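Local structure of methanosaeta concilii ACLY-B (Methanothrix soehngenii, 6ZNW) at residues N12-V17 against C35-P40; A425-C430 against R597-P602; V116-S121 against D205-S210. The protein is the B subunit of an ATP-citrate lyase, which probably uses ATP and coenzyme A to convert citrate to acetyl-CoA and oxaloacetate by way of citryl-CoA. All coordinates share one frame; numbering follows the deposited sequence.

Interaction 1: residues N12-V17 against C35-P40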
loop_
_atom_site.group_PDB
_atom_site.type_symbol
_atom_site.label_atom_id
_atom_site.label_comp_id
_atom_site.label_asym_id
_atom_site.label_seq_id
_atom_site.Cartn_x
_atom_site.Cartn_y
_atom_site.Cartn_z
ATOM N N ASN B 12 14.986 -53.241 -2.694
ATOM C CA ASN B 12 13.934 -52.878 -1.744
ATOM C C ASN B 12 14.464 -52.052 -0.544
ATOM O O ASN B 12 13.685 -51.706 0.344
ATOM C CB ASN B 12 13.220 -54.133 -1.247
ATOM C CG ASN B 12 12.511 -54.865 -2.353
ATOM O OD1 ASN B 12 11.590 -54.337 -2.979
ATOM N ND2 ASN B 12 12.932 -56.089 -2.627
ATOM N N THR B 13 15.776 -51.757 -0.509
ATOM C CA THR B 13 16.412 -50.993 0.554
ATOM C C THR B 13 15.879 -49.569 0.617
ATOM O O THR B 13 15.840 -48.875 -0.396
ATOM C CB THR B 13 17.934 -51.016 0.352
ATOM O OG1 THR B 13 18.399 -52.345 0.584
ATOM C CG2 THR B 13 18.668 -50.041 1.261
ATOM N N LYS B 14 15.450 -49.147 1.810
ATOM C CA LYS B 14 14.973 -47.791 2.070
ATOM C C LYS B 14 15.943 -47.130 3.054
ATOM O O LYS B 14 16.480 -47.798 3.945
ATOM C CB LYS B 14 13.529 -47.796 2.582
ATOM C CG LYS B 14 12.518 -48.120 1.491
ATOM C CD LYS B 14 12.252 -46.919 0.601
ATOM C CE LYS B 14 11.117 -47.211 -0.350
ATOM N NZ LYS B 14 11.585 -47.918 -1.574
ATOM N N ALA B 15 16.223 -45.838 2.852
ATOM C CA ALA B 15 17.243 -45.159 3.630
ATOM C C ALA B 15 16.869 -43.768 4.094
ATOM O O ALA B 15 16.014 -43.131 3.510
ATOM C CB ALA B 15 18.537 -45.101 2.810
ATOM N N PHE B 16 17.527 -43.296 5.152
ATOM C CA PHE B 16 17.417 -41.928 5.616
ATOM C C PHE B 16 18.735 -41.266 5.254
ATOM O O PHE B 16 19.786 -41.909 5.293
ATOM C CB PHE B 16 17.278 -41.860 7.131
ATOM C CG PHE B 16 16.055 -42.514 7.705
ATOM C CD1 PHE B 16 14.790 -42.138 7.290
ATOM C CD2 PHE B 16 16.162 -43.435 8.729
ATOM C CE1 PHE B 16 13.656 -42.717 7.852
ATOM C CE2 PHE B 16 15.028 -44.002 9.294
ATOM C CZ PHE B 16 13.782 -43.638 8.850
ATOM N N VAL B 17 18.687 -39.988 4.907
ATOM C CA VAL B 17 19.898 -39.227 4.656
ATOM C C VAL B 17 19.978 -38.253 5.826
ATOM O O VAL B 17 19.084 -37.432 5.991
ATOM C CB VAL B 17 19.900 -38.504 3.287
ATOM C CG1 VAL B 17 21.096 -37.568 3.171
ATOM C CG2 VAL B 17 19.897 -39.504 2.138
ATOM N N CYS B 35 18.072 -47.245 -12.476
ATOM C CA CYS B 35 18.000 -48.666 -12.114
ATOM C C CYS B 35 16.572 -49.228 -12.217
ATOM O O CYS B 35 16.370 -50.385 -11.867
ATOM C CB CYS B 35 18.571 -48.904 -10.721
ATOM S SG CYS B 35 20.358 -48.666 -10.605
ATOM N N LYS B 36 15.591 -48.415 -12.663
ATOM C CA LYS B 36 14.185 -48.777 -12.829
ATOM C C LYS B 36 13.515 -49.142 -11.500
ATOM O O LYS B 36 12.647 -50.015 -11.481
ATOM C CB LYS B 36 13.965 -49.886 -13.892
ATOM C CG LYS B 36 14.745 -49.743 -15.201
ATOM C CD LYS B 36 14.573 -48.393 -15.891
ATOM C CE LYS B 36 14.602 -48.538 -17.398
ATOM N NZ LYS B 36 15.561 -49.594 -17.836
ATOM N N ARG B 37 13.923 -48.498 -10.386
ATOM C CA ARG B 37 13.263 -48.742 -9.102
ATOM C C ARG B 37 11.825 -48.192 -9.158
ATOM O O ARG B 37 11.560 -47.231 -9.889
ATOM C CB ARG B 37 14.043 -48.111 -7.943
ATOM C CG ARG B 37 15.293 -48.909 -7.560
ATOM C CD ARG B 37 15.987 -48.401 -6.310
ATOM N NE ARG B 37 15.057 -48.332 -5.185
ATOM C CZ ARG B 37 15.356 -48.676 -3.939
ATOM N NH1 ARG B 37 16.561 -49.148 -3.642
ATOM N NH2 ARG B 37 14.440 -48.588 -2.987
ATOM N N SER B 38 10.888 -48.819 -8.439
ATOM C CA SER B 38 9.497 -48.349 -8.450
ATOM C C SER B 38 9.317 -47.106 -7.608
ATOM O O SER B 38 8.531 -46.227 -7.957
ATOM C CB SER B 38 8.538 -49.429 -7.964
ATOM O OG SER B 38 7.219 -48.964 -8.213
ATOM N N SER B 39 10.041 -47.032 -6.491
ATOM C CA SER B 39 9.974 -45.901 -5.587
ATOM C C SER B 39 11.402 -45.493 -5.160
ATOM O O SER B 39 12.354 -46.284 -5.260
ATOM C CB SER B 39 9.100 -46.247 -4.380
ATOM O OG SER B 39 9.709 -47.218 -3.543
ATOM N N PRO B 40 11.570 -44.246 -4.689
ATOM C CA PRO B 40 12.904 -43.793 -4.278
ATOM C C PRO B 40 13.500 -44.611 -3.144
ATOM O O PRO B 40 12.765 -45.138 -2.321
ATOM C CB PRO B 40 12.647 -42.353 -3.825
ATOM C CG PRO B 40 11.398 -41.940 -4.524
ATOM C CD PRO B 40 10.565 -43.171 -4.549
#

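Interaction 2: residues A425-C430 against R597-P602. With Q5B ((3S)-citryl-Coenzyme A), chain F.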
loop_
_atom_site.group_PDB
_atom_site.type_symbol
_atom_site.label_atom_id
_atom_site.label_comp_id
_atom_site.label_asym_id
_atom_site.label_seq_id
_atom_site.Cartn_x
_atom_site.Cartn_y
_atom_site.Cartn_z
ATOM N N ALA B 425 -0.766 8.680 7.601
ATOM C CA ALA B 425 0.394 8.015 8.217
ATOM C C ALA B 425 0.281 8.106 9.784
ATOM O O ALA B 425 0.586 7.122 10.487
ATOM C CB ALA B 425 1.715 8.676 7.725
ATOM N N ILE B 426 -0.216 9.265 10.317
ATOM C CA ILE B 426 -0.419 9.457 11.753
ATOM C C ILE B 426 -1.547 8.546 12.267
ATOM O O ILE B 426 -1.451 7.989 13.365
ATOM C CB ILE B 426 -0.716 10.974 12.021
ATOM C CG1 ILE B 426 0.596 11.784 12.035
ATOM C CG2 ILE B 426 -1.555 11.226 13.310
ATOM C CD1 ILE B 426 0.431 13.297 11.897
ATOM N N VAL B 427 -2.643 8.428 11.504
ATOM C CA VAL B 427 -3.761 7.576 11.890
ATOM C C VAL B 427 -3.313 6.100 11.939
ATOM O O VAL B 427 -3.600 5.426 12.912
ATOM C CB VAL B 427 -5.027 7.840 10.989
ATOM C CG1 VAL B 427 -6.115 6.758 11.196
ATOM C CG2 VAL B 427 -5.597 9.250 11.276
ATOM N N ALA B 428 -2.543 5.640 10.951
ATOM C CA ALA B 428 -2.032 4.260 10.902
ATOM C C ALA B 428 -1.047 4.044 12.083
ATOM O O ALA B 428 -1.089 3.003 12.710
ATOM C CB ALA B 428 -1.310 4.026 9.554
ATOM N N SER B 429 -0.154 5.024 12.368
ATOM C CA SER B 429 0.773 4.948 13.506
ATOM C C SER B 429 0.007 4.895 14.853
ATOM O O SER B 429 0.341 4.048 15.694
ATOM C CB SER B 429 1.724 6.142 13.500
ATOM O OG SER B 429 2.679 5.966 14.531
ATOM N N CYS B 430 -1.092 5.705 15.024
ATOM C CA CYS B 430 -1.958 5.670 16.213
ATOM C C CYS B 430 -2.681 4.342 16.337
ATOM O O CYS B 430 -3.063 3.967 17.427
ATOM C CB CYS B 430 -2.938 6.842 16.222
ATOM S SG CYS B 430 -2.141 8.463 16.442
ATOM N N ARG B 597 -2.876 7.242 21.337
ATOM C CA ARG B 597 -3.901 6.217 21.353
ATOM C C ARG B 597 -4.504 6.105 19.954
ATOM O O ARG B 597 -4.386 7.031 19.126
ATOM C CB ARG B 597 -5.034 6.575 22.356
ATOM C CG ARG B 597 -4.677 6.846 23.827
ATOM C CD ARG B 597 -3.359 6.270 24.311
ATOM N NE ARG B 597 -3.434 4.836 24.562
ATOM C CZ ARG B 597 -2.400 4.003 24.465
ATOM N NH1 ARG B 597 -2.563 2.705 24.695
ATOM N NH2 ARG B 597 -1.200 4.456 24.096
ATOM N N LEU B 598 -5.276 5.026 19.739
ATOM C CA LEU B 598 -6.029 4.788 18.515
ATOM C C LEU B 598 -6.959 6.009 18.233
ATOM O O LEU B 598 -7.518 6.589 19.160
ATOM C CB LEU B 598 -6.857 3.527 18.738
ATOM C CG LEU B 598 -7.849 3.172 17.632
ATOM C CD1 LEU B 598 -7.143 2.520 16.448
ATOM C CD2 LEU B 598 -8.810 2.236 18.119
ATOM N N TYR B 599 -7.003 6.469 16.982
ATOM C CA TYR B 599 -7.861 7.570 16.599
ATOM C C TYR B 599 -9.168 6.981 16.056
ATOM O O TYR B 599 -9.173 5.964 15.333
ATOM C CB TYR B 599 -7.179 8.344 15.449
ATOM C CG TYR B 599 -7.963 9.525 14.930
ATOM C CD1 TYR B 599 -8.202 10.639 15.737
ATOM C CD2 TYR B 599 -8.507 9.517 13.647
ATOM C CE1 TYR B 599 -8.914 11.734 15.256
ATOM C CE2 TYR B 599 -9.195 10.614 13.148
ATOM C CZ TYR B 599 -9.374 11.730 13.945
ATOM O OH TYR B 599 -10.055 12.810 13.465
ATOM N N ARG B 600 -10.267 7.664 16.334
ATOM C CA ARG B 600 -11.550 7.343 15.708
ATOM C C ARG B 600 -12.123 8.696 15.400
ATOM O O ARG B 600 -12.166 9.519 16.296
ATOM C CB ARG B 600 -12.481 6.535 16.649
ATOM C CG ARG B 600 -13.421 5.597 15.895
ATOM C CD ARG B 600 -14.427 5.004 16.858
ATOM N NE ARG B 600 -15.200 3.876 16.320
ATOM C CZ ARG B 600 -16.417 3.987 15.789
ATOM N NH1 ARG B 600 -16.995 5.182 15.676
ATOM N NH2 ARG B 600 -17.073 2.907 15.385
ATOM N N HIS B 601 -12.492 8.971 14.151
ATOM C CA HIS B 601 -13.002 10.305 13.785
ATOM C C HIS B 601 -14.261 10.684 14.606
ATOM O O HIS B 601 -15.097 9.841 14.818
ATOM C CB HIS B 601 -13.226 10.441 12.268
ATOM C CG HIS B 601 -13.239 11.867 11.793
ATOM N ND1 HIS B 601 -12.065 12.629 11.728
ATOM C CD2 HIS B 601 -14.271 12.633 11.371
ATOM C CE1 HIS B 601 -12.429 13.825 11.308
ATOM N NE2 HIS B 601 -13.737 13.870 11.037
ATOM N N PRO B 602 -14.350 11.919 15.179
ATOM C CA PRO B 602 -15.510 12.247 16.009
ATOM C C PRO B 602 -16.803 12.236 15.210
ATOM O O PRO B 602 -16.833 12.831 14.132
ATOM C CB PRO B 602 -15.182 13.653 16.560
ATOM C CG PRO B 602 -14.094 14.154 15.739
ATOM C CD PRO B 602 -13.368 13.012 15.136
HETATM N N Q5B F . -7.818 -1.303 28.554
HETATM C C Q5B F . -7.942 0.134 21.021
HETATM O O Q5B F . -8.543 1.794 23.160
HETATM C C1 Q5B F . -8.992 -0.298 22.057
HETATM C C10 Q5B F . -7.848 -3.044 27.212
HETATM C C11 Q5B F . -7.598 -2.658 28.516
HETATM C C12 Q5B F . -7.100 -4.719 29.129
HETATM C C13 Q5B F . -7.668 -4.406 26.909
HETATM C C14 Q5B F . -8.316 -1.134 23.177
HETATM C C15 Q5B F . -7.450 -2.295 22.681
HETATM C C16 Q5B F . -7.304 -4.696 22.209
HETATM C C17 Q5B F . -7.262 -4.683 20.693
HETATM C C18 Q5B F . -8.579 -5.101 20.078
HETATM C C19 Q5B F . -10.196 -4.739 18.279
HETATM C C2 Q5B F . -10.099 -1.107 21.355
HETATM C C20 Q5B F . -11.345 -3.769 18.501
HETATM C C21 Q5B F . -12.293 -3.464 15.927
HETATM C C22 Q5B F . -13.384 -3.453 14.889
HETATM C C23 Q5B F . -14.383 -2.287 14.966
HETATM C C24 Q5B F . -13.713 -0.995 15.473
HETATM C C25 Q5B F . -14.548 0.245 15.816
HETATM C C26 Q5B F . -14.955 -2.080 13.553
HETATM C C3 Q5B F . -9.594 0.972 22.643
HETATM C C4 Q5B F . -8.088 2.544 28.253
HETATM C C5 Q5B F . -7.993 1.910 29.631
HETATM C C6 Q5B F . -6.601 1.653 30.203
HETATM C C7 Q5B F . -6.249 0.272 29.653
HETATM C C8 Q5B F . -7.616 -0.416 29.689
HETATM C C9 Q5B F . -8.192 -0.951 27.283
HETATM N N1 Q5B F . -8.228 -1.955 26.441
HETATM N N2 Q5B F . -7.223 -3.450 29.526
HETATM N N3 Q5B F . -7.285 -5.231 27.913
HETATM N N4 Q5B F . -7.810 -4.918 25.688
HETATM N N5 Q5B F . -7.985 -3.527 22.745
HETATM N N6 Q5B F . -9.005 -4.383 19.039
HETATM O O1 Q5B F . -9.988 3.600 24.225
HETATM O O10 Q5B F . -5.860 3.649 32.743
HETATM O O11 Q5B F . -6.653 1.617 34.173
HETATM O O12 Q5B F . -4.636 1.392 32.639
HETATM O O13 Q5B F . -6.318 -2.078 22.228
HETATM O O14 Q5B F . -9.187 -6.082 20.492
HETATM O O15 Q5B F . -11.206 -3.002 15.756
HETATM O O16 Q5B F . -14.065 1.185 16.468
HETATM O O17 Q5B F . -15.818 0.247 15.386
HETATM O O18 Q5B F . -14.555 -1.212 12.809
HETATM O O19 Q5B F . -15.821 -3.017 13.159
HETATM O O2 Q5B F . -7.611 4.026 23.186
HETATM O O20 Q5B F . -15.411 -2.645 15.892
HETATM O O21 Q5B F . -9.287 -1.557 24.128
HETATM O O3 Q5B F . -7.929 2.716 25.337
HETATM O O4 Q5B F . -5.634 1.446 25.379
HETATM O O5 Q5B F . -5.762 3.936 25.872
HETATM O O6 Q5B F . -6.857 2.330 27.526
HETATM O O7 Q5B F . -8.605 0.600 29.634
HETATM O O8 Q5B F . -5.251 -0.469 30.346
HETATM O O9 Q5B F . -6.855 1.502 31.618
HETATM P P Q5B F . -8.591 3.136 23.948
HETATM P P1 Q5B F . -6.464 2.564 25.960
HETATM P P2 Q5B F . -5.992 2.111 32.842
HETATM S S Q5B F . -12.778 -4.199 17.441
HETATM O O HOH W 1 -5.798 5.381 14.558
#

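Interaction 3: residues V116-S121 against D205-S210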
loop_
_atom_site.group_PDB
_atom_site.type_symbol
_atom_site.label_atom_id
_atom_site.label_comp_id
_atom_site.label_asym_id
_atom_site.label_seq_id
_atom_site.Cartn_x
_atom_site.Cartn_y
_atom_site.Cartn_z
ATOM N N VAL B 116 37.312 -38.328 12.499
ATOM C CA VAL B 116 36.645 -38.927 13.650
ATOM C C VAL B 116 37.703 -39.625 14.528
ATOM O O VAL B 116 38.510 -40.409 14.014
ATOM C CB VAL B 116 35.543 -39.918 13.193
ATOM C CG1 VAL B 116 34.923 -40.648 14.384
ATOM C CG2 VAL B 116 34.469 -39.213 12.361
ATOM N N PRO B 117 37.734 -39.350 15.856
ATOM C CA PRO B 117 38.723 -40.008 16.726
ATOM C C PRO B 117 38.750 -41.527 16.604
ATOM O O PRO B 117 37.714 -42.151 16.355
ATOM C CB PRO B 117 38.288 -39.591 18.136
ATOM C CG PRO B 117 37.579 -38.326 17.953
ATOM C CD PRO B 117 36.879 -38.428 16.624
ATOM N N GLU B 118 39.941 -42.114 16.761
ATOM C CA GLU B 118 40.128 -43.553 16.668
ATOM C C GLU B 118 39.322 -44.290 17.738
ATOM O O GLU B 118 38.752 -45.345 17.449
ATOM C CB GLU B 118 41.628 -43.913 16.699
ATOM C CG GLU B 118 42.325 -43.517 15.408
ATOM C CD GLU B 118 43.842 -43.499 15.391
ATOM O OE1 GLU B 118 44.458 -44.012 16.353
ATOM O OE2 GLU B 118 44.415 -42.965 14.411
ATOM N N ARG B 119 39.220 -43.701 18.947
ATOM C CA ARG B 119 38.457 -44.285 20.050
ATOM C C ARG B 119 36.967 -44.354 19.727
ATOM O O ARG B 119 36.333 -45.368 20.003
ATOM C CB ARG B 119 38.710 -43.544 21.380
ATOM C CG ARG B 119 37.817 -44.070 22.495
ATOM C CD ARG B 119 38.227 -43.742 23.902
ATOM N NE ARG B 119 37.275 -44.338 24.839
ATOM C CZ ARG B 119 37.350 -45.586 25.300
ATOM N NH1 ARG B 119 36.433 -46.044 26.141
ATOM N NH2 ARG B 119 38.350 -46.380 24.928
ATOM N N GLN B 120 36.417 -43.295 19.143
ATOM C CA GLN B 120 35.009 -43.234 18.752
ATOM C C GLN B 120 34.694 -44.305 17.705
ATOM O O GLN B 120 33.699 -45.008 17.841
ATOM C CB GLN B 120 34.672 -41.836 18.220
ATOM C CG GLN B 120 34.528 -40.792 19.317
ATOM C CD GLN B 120 34.224 -39.416 18.781
ATOM O OE1 GLN B 120 33.768 -39.239 17.647
ATOM N NE2 GLN B 120 34.475 -38.401 19.589
ATOM N N SER B 121 35.572 -44.466 16.703
ATOM C CA SER B 121 35.425 -45.487 15.671
ATOM C C SER B 121 35.497 -46.897 16.267
ATOM O O SER B 121 34.726 -47.761 15.853
ATOM C CB SER B 121 36.482 -45.306 14.594
ATOM O OG SER B 121 36.295 -44.066 13.936
ATOM N N ASP B 205 40.720 -44.810 7.762
ATOM C CA ASP B 205 41.071 -44.675 9.183
ATOM C C ASP B 205 41.667 -46.003 9.689
ATOM O O ASP B 205 41.278 -47.063 9.172
ATOM C CB ASP B 205 39.846 -44.242 10.012
ATOM C CG ASP B 205 39.334 -42.843 9.697
ATOM O OD1 ASP B 205 40.074 -42.067 9.042
ATOM O OD2 ASP B 205 38.200 -42.516 10.123
ATOM N N ARG B 206 42.618 -45.970 10.664
ATOM C CA ARG B 206 43.249 -47.241 11.064
ATOM C C ARG B 206 42.320 -48.121 11.928
ATOM O O ARG B 206 42.549 -49.323 11.980
ATOM C CB ARG B 206 44.677 -47.120 11.622
ATOM C CG ARG B 206 44.935 -46.611 13.018
ATOM C CD ARG B 206 46.375 -46.955 13.440
ATOM N NE ARG B 206 47.363 -46.253 12.619
ATOM C CZ ARG B 206 48.431 -46.819 12.066
ATOM N NH1 ARG B 206 49.260 -46.098 11.321
ATOM N NH2 ARG B 206 48.684 -48.109 12.261
ATOM N N TYR B 207 41.205 -47.586 12.453
ATOM C CA TYR B 207 40.206 -48.396 13.165
ATOM C C TYR B 207 38.850 -48.171 12.486
ATOM O O TYR B 207 38.132 -47.240 12.847
ATOM C CB TYR B 207 40.145 -48.049 14.663
ATOM C CG TYR B 207 41.466 -48.298 15.347
ATOM C CD1 TYR B 207 41.844 -49.579 15.728
ATOM C CD2 TYR B 207 42.377 -47.270 15.536
ATOM C CE1 TYR B 207 43.091 -49.826 16.294
ATOM C CE2 TYR B 207 43.619 -47.502 16.112
ATOM C CZ TYR B 207 43.976 -48.783 16.484
ATOM O OH TYR B 207 45.212 -49.018 17.031
ATOM N N PRO B 208 38.511 -48.957 11.446
ATOM C CA PRO B 208 37.234 -48.716 10.742
ATOM C C PRO B 208 36.026 -49.336 11.446
ATOM O O PRO B 208 36.180 -50.156 12.348
ATOM C CB PRO B 208 37.480 -49.340 9.366
ATOM C CG PRO B 208 38.446 -50.479 9.647
ATOM C CD PRO B 208 39.265 -50.088 10.861
ATOM N N GLY B 209 34.830 -48.931 11.034
ATOM C CA GLY B 209 33.576 -49.472 11.551
ATOM C C GLY B 209 33.405 -50.921 11.140
ATOM O O GLY B 209 32.860 -51.735 11.890
ATOM N N SER B 210 33.898 -51.248 9.940
ATOM C CA SER B 210 33.911 -52.586 9.386
ATOM C C SER B 210 35.223 -52.794 8.641
ATOM O O SER B 210 35.706 -51.895 7.958
ATOM C CB SER B 210 32.718 -52.820 8.463
ATOM O OG SER B 210 32.633 -51.874 7.405
HETATM O O HOH W 2 38.278 -42.676 12.811
#

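Interaction 1: residues N12-V17 against C35-P40
The ammonium of Lys-14 is gripped by two oxygens of the facing loop: NZ of Lys-14 donates to OG of Ser-39 at 2.8 Å and to the backbone O of Pro-40 at 3.1 Å. The second bond reaches that carbonyl from above its plane. Bends at chi2 and at chi4 (-85°) bring the end of the lysine chain over to Ser-39 and Pro-40, and CE follows, resting 3.3 Å from Pro-40 O. A flexible chain with a multivalent donor at its end suits this position, because it can serve a hydroxyl and a carbonyl together. Arg-37 answers from the other segment. Its NH2 donates to O of Thr-13 at 3.0 Å, with an N-H...O angle of 154°, and its NH1 adds a weaker bond to the same oxygen; the carbonyl oxygen meets the guanidinium at its edge, near its plane. NE of Arg-37 turns back in a long, weak bond to O of Ser-39, which may help to hold the group's rotation, while NH1 also reaches Ala-148 O. The price is a close pair of like charges, with Lys-14 NZ 3.3 Å from Arg-37 NH2; the surrounding carbonyls and hydroxyl probably offset part of the repulsion. The hydroxyl of Thr-13 is turned to Asp-10 N instead. The contact lies at the opening of a beta-alpha-beta unit: residues 12-14 lead into strand 15-18, helix 22-34 is closed by a Schellman motif in which Lys-36 has positive phi, and the loop with Arg-37 feeds strand 42-46, the parallel neighbour of 15-18.

Interaction 2: residues A425-C430 against R597-P602
One wall of the citryl-CoA pocket is built where Cys-430, the last residue of helix 420-430, packs against Arg-597 and Leu-598. CB of Cys-430 sits 3.3 Å from O of Arg-597, and Leu-598 CA makes a CA-H...O contact of 3.3 Å with Cys-430 O. A water ties the segments together, donating to Val-427 O and accepting from Tyr-599 N. Beside it CG2 of Val-427 meets CD2 of the Tyr-599 ring at 3.8 Å. This is the citrate-synthase-like module, whose site is shared: the second subunit gives the ligand His-415, His-490, Arg-501 and Arg-580, and the fourth subunit Ser-49. His-601, bonded through ND1 to Tyr-599 OH, stacks on His-423 of the second subunit across the interface. Arg-597, bent at chi2 and chi3, points NE at diphosphate oxygen O5 (2.8 Å), with a weak bond from NH1 to O4. A leucine in its place would probably leave this phosphate without its cationic mate on the loop. CD2 of Leu-598 lies against the pantoate methyl carbon C at 3.7 Å. From an extended chain, Arg-600 takes a citryl carboxylate nearly straight on, NE to O16 and NH2 to O17, both 2.9 Å.

Interaction 3: residues V116-S121 against D205-S210
The first turn of helix 118-130 and the loop 205-210 run in the same general direction, their CA atoms 6.0 Å apart both at Glu-118 with Tyr-207 and at Ser-121 with Gly-209. Pro-117 takes the N-cap position. A small serine suits the close approach at Ser-121, whose CB lies 3.1 Å from O of Tyr-207. With OG anti to its carbonyl carbon (chi1 -64°), Ser-121 donates to a water at 2.7 Å, and that water in turn donates to Val-116 O and to Asp-205 OD2, bridging both segments. Glu-118 crosses the edge of the Tyr-207 ring obliquely, CG near the ring plane, its CB 3.6 Å from CD2 and its OE1 3.6 Å from CE2; the carboxylate is turned 55° from the ring plane. Glu-118 OE1 and Tyr-207 OH bond to Gln-3 and Ser-124 of the citrate lyase chain. CG of Arg-206 passes by Glu-118 OE2, while its guanidinium goes to Glu-285 and Lys-279 O. The contact thus joins a helix of the seven-stranded Rossmann-like domain to a loop of the six-stranded CoA-ligase domain, at a face covered by the partner chain, consistent with the subunit interface of the succinyl-CoA synthetase clan.

In the fold
Along the chain the three contacts come in series: residues 12-40 come first, 116-210 next and 425-602 last. Interactions 1 and 3 both involve the domain of the seven-stranded sheet, whose strand 15-18 carries the first and whose helix 118-130 enters the third; they are about 29 Å apart between centres. Interaction 3 also draws in the six-stranded domain. Interaction 2 belongs to the helical citrate-synthase-like part, its centre about 60 Å from that of interaction 1 and about 68 Å from that of interaction 3; interactions 2 and 3 lie on opposite sides of the chain's centre. One elongated chain therefore holds its citrate lyase partner at one end and bound citryl-CoA at the other, where other copies of the protein complete the site.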